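Local coordinates for protein autotransporter adhesin (Vibrio vulnificus, PDB 4ERR) that serves as the four-helical-bundle membrane localization domain of the MARTX toxin effector domain DUF5, probably directing that effector to the host cell membrane, at the interface of chains A and B. Sequence-based numbering; all coordinates share one arbitrary frame. Chains: chain A/B, Autotransporter adhesin.

The interface of chains A and B. Residues chain A 10, 70, 73; chain B 25, 28-29, 32, 54, 57-58.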
ATOM      1  N   LEU A  10       1.160  -6.459 -14.675  1.00 22.58           N
ATOM      2  CA  LEU A  10       1.362  -6.298 -13.231  1.00 20.55           C
ATOM      3  C   LEU A  10       0.618  -5.062 -12.721  1.00 19.56           C
ATOM      4  O   LEU A  10      -0.117  -5.124 -11.719  1.00 20.40           O
ATOM      5  CB  LEU A  10       2.867  -6.237 -12.882  1.00 20.73           C
ATOM      6  CG  LEU A  10       3.215  -5.927 -11.418  1.00 18.59           C
ATOM      7  CD1 LEU A  10       2.746  -7.014 -10.457  1.00 21.15           C
ATOM      8  CD2 LEU A  10       4.715  -5.616 -11.308  1.00 23.00           C
ATOM      9  N   LEU A  70       2.266  -8.347  -6.443  1.00 21.29           N
ATOM     10  CA  LEU A  70       3.671  -8.782  -6.360  1.00 22.64           C
ATOM     11  C   LEU A  70       3.804 -10.201  -5.869  1.00 24.64           C
ATOM     12  O   LEU A  70       4.670 -10.944  -6.352  1.00 25.89           O
ATOM     13  CB  LEU A  70       4.481  -7.822  -5.469  1.00 22.76           C
ATOM     14  CG  LEU A  70       4.835  -6.486  -6.138  1.00 23.06           C
ATOM     15  CD1 LEU A  70       5.544  -5.546  -5.103  1.00 30.26           C
ATOM     16  CD2 LEU A  70       5.749  -6.654  -7.388  1.00 23.92           C
ATOM     17  N   LEU A  73       3.091 -12.264  -8.804  1.00 24.07           N
ATOM     18  CA  LEU A  73       4.246 -12.220  -9.686  1.00 24.14           C
ATOM     19  C   LEU A  73       5.349 -13.174  -9.207  1.00 25.93           C
ATOM     20  O   LEU A  73       5.920 -13.913 -10.014  1.00 27.07           O
ATOM     21  CB  LEU A  73       4.789 -10.793  -9.803  1.00 23.98           C
ATOM     22  CG  LEU A  73       6.072 -10.627 -10.622  1.00 23.26           C
ATOM     23  CD1 LEU A  73       5.869 -11.005 -12.099  1.00 26.74           C
ATOM     24  CD2 LEU A  73       6.642  -9.212 -10.480  1.00 26.04           C
TER
ATOM     25  N   TYR B  25       9.954  -0.435  -5.582  1.00 22.07           N
ATOM     26  CA  TYR B  25       9.025  -0.945  -6.582  1.00 21.26           C
ATOM     27  C   TYR B  25       9.520  -0.703  -8.004  1.00 21.06           C
ATOM     28  O   TYR B  25       9.449  -1.580  -8.853  1.00 21.27           O
ATOM     29  CB  TYR B  25       7.632  -0.375  -6.388  1.00 21.51           C
ATOM     30  CG  TYR B  25       6.579  -0.934  -7.282  1.00 22.06           C
ATOM     31  CD1 TYR B  25       6.305  -2.294  -7.305  1.00 27.87           C
ATOM     32  CD2 TYR B  25       5.774  -0.103  -8.055  1.00 23.76           C
ATOM     33  CE1 TYR B  25       5.277  -2.809  -8.096  1.00 27.64           C
ATOM     34  CE2 TYR B  25       4.724  -0.622  -8.843  1.00 25.33           C
ATOM     35  CZ  TYR B  25       4.489  -1.958  -8.860  1.00 27.04           C
ATOM     36  OH  TYR B  25       3.437  -2.465  -9.622  1.00 30.58           O
ATOM     37  N   ILE B  28      11.927  -3.242  -9.079  1.00 19.96           N
ATOM     38  CA  ILE B  28      11.255  -4.464  -9.516  1.00 20.16           C
ATOM     39  C   ILE B  28      10.735  -4.322 -10.946  1.00 20.28           C
ATOM     40  O   ILE B  28      10.943  -5.230 -11.772  1.00 20.55           O
ATOM     41  CB  ILE B  28      10.131  -4.860  -8.559  1.00 20.34           C
ATOM     42  CG1 ILE B  28      10.693  -5.323  -7.213  1.00 22.89           C
ATOM     43  CG2 ILE B  28       9.222  -5.979  -9.203  1.00 20.57           C
ATOM     44  CD1 ILE B  28       9.614  -5.414  -6.120  1.00 23.77           C
ATOM     45  N   LEU B  29      10.064  -3.194 -11.237  0.50 20.11           N
ATOM     46  CA  LEU B  29       9.513  -2.918 -12.578  0.50 20.55           C
ATOM     47  C   LEU B  29      10.591  -2.906 -13.670  0.50 21.09           C
ATOM     48  O   LEU B  29      10.384  -3.405 -14.791  0.50 21.24           O
ATOM     49  CB  LEU B  29       8.785  -1.579 -12.579  0.50 21.06           C
ATOM     50  CG  LEU B  29       7.508  -1.424 -11.736  0.50 19.66           C
ATOM     51  CD1 LEU B  29       7.053   0.027 -11.737  0.50 19.99           C
ATOM     52  CD2 LEU B  29       6.378  -2.339 -12.222  0.50 21.60           C
ATOM     53  N   LEU B  32      11.782  -6.490 -14.158  1.00 21.22           N
ATOM     54  CA  LEU B  32      10.769  -7.236 -14.898  1.00 22.06           C
ATOM     55  C   LEU B  32      10.866  -6.939 -16.399  1.00 23.16           C
ATOM     56  O   LEU B  32      10.763  -7.848 -17.225  1.00 23.52           O
ATOM     57  CB  LEU B  32       9.378  -6.913 -14.337  1.00 21.42           C
ATOM     58  CG  LEU B  32       8.187  -7.617 -14.976  1.00 20.99           C
ATOM     59  CD1 LEU B  32       8.381  -9.132 -14.850  1.00 23.24           C
ATOM     60  CD2 LEU B  32       6.883  -7.206 -14.276  1.00 21.15           C
ATOM     61  N   ILE B  54      11.951  -9.023  -5.473  1.00 24.04           N
ATOM     62  CA  ILE B  54      10.579  -9.166  -4.914  1.00 24.23           C
ATOM     63  C   ILE B  54      10.677  -9.621  -3.459  1.00 25.25           C
ATOM     64  O   ILE B  54      10.050  -9.041  -2.584  1.00 26.83           O
ATOM     65  CB  ILE B  54       9.713 -10.144  -5.708  1.00 24.92           C
ATOM     66  CG1 ILE B  54       9.539  -9.656  -7.153  1.00 23.79           C
ATOM     67  CG2 ILE B  54       8.343 -10.309  -5.023  1.00 26.58           C
ATOM     68  CD1 ILE B  54       8.956 -10.687  -8.105  1.00 28.01           C
ATOM     69  N   TYR B  57      11.865  -6.776  -1.265  1.00 26.01           N
ATOM     70  CA  TYR B  57      10.811  -5.804  -1.131  1.00 25.55           C
ATOM     71  C   TYR B  57       9.757  -6.261  -0.116  1.00 27.29           C
ATOM     72  O   TYR B  57       9.363  -5.488   0.740  1.00 28.95           O
ATOM     73  CB  TYR B  57      10.185  -5.517  -2.529  1.00 24.48           C
ATOM     74  CG  TYR B  57       8.945  -4.648  -2.501  1.00 24.11           C
ATOM     75  CD1 TYR B  57       7.711  -5.183  -2.133  1.00 26.92           C
ATOM     76  CD2 TYR B  57       8.984  -3.303  -2.871  1.00 24.38           C
ATOM     77  CE1 TYR B  57       6.578  -4.403  -2.077  1.00 27.14           C
ATOM     78  CE2 TYR B  57       7.832  -2.516  -2.839  1.00 24.99           C
ATOM     79  CZ  TYR B  57       6.633  -3.068  -2.443  1.00 25.37           C
ATOM     80  OH  TYR B  57       5.515  -2.246  -2.402  1.00 25.97           O
ATOM     81  N   ILE B  58       9.289  -7.499  -0.224  0.50 27.92           N
ATOM     82  CA  ILE B  58       8.229  -7.981   0.671  0.50 29.54           C
ATOM     83  C   ILE B  58       8.700  -8.009   2.130  0.50 30.98           C
ATOM     84  O   ILE B  58       7.888  -7.824   3.048  0.50 32.61           O
ATOM     85  CB  ILE B  58       7.676  -9.338   0.194  0.50 29.64           C
ATOM     86  CG1 ILE B  58       7.028  -9.191  -1.196  0.50 27.72           C
ATOM     87  CG2 ILE B  58       6.677  -9.908   1.200  0.50 31.13           C
ATOM     88  CD1 ILE B  58       5.633  -8.601  -1.193  0.50 29.71           C
TER
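A:Leu70 packs into a patch of apolar helix-to-helix packing, part of the interface between two copies of the domain, one that helps hold the deposited dimer together; the structure alone does not show whether this pairing exists on a membrane. No hydrogen bond or salt bridge joins the chains in this patch, and the packing rests on hydrophobic burial and the fit of the side chains. A:Leu70 contributes most, with 78 Å² hidden by chain B. Its two methyls use the tyrosines differently. CD1 sits over the face of the B:Tyr57 ring, 3.8 Å from its centroid, a CH-pi contact in which the side chains cross at about a right angle. CD2 meets the edge of the B:Tyr25 ring in plane, 3.9 Å from CE1, and touches the branch methyl CG2 of B:Ile28, approached tip to tip. CG of A:Leu70 stands anti to the carbonyl carbon (chi1 -76°), which carries this fork in among the side chains of B:Tyr25, B:Ile28 and B:Tyr57. B:Leu29 lies against one face of the B:Tyr25 ring from within its own chain, its CG 4.1 Å above the plane and toward the rim. Farther along, methyl CD2 of A:Leu10 meets the tip of B:Tyr25, 3.8 Å from the phenol OH, and packs against CD2 of B:Leu29 and of B:Leu32. A:Leu73, its CG anti to the backbone N (chi1 176°), brings CD2 to 3.6 Å from the terminal methyl CD1 of B:Ile54, the two side chains nearly perpendicular. Helices 7-37 and 65-81 of chain A thus face helices 7-37 and 41-60 of chain B, and the two-fold symmetry repeats the patch with the chains exchanged.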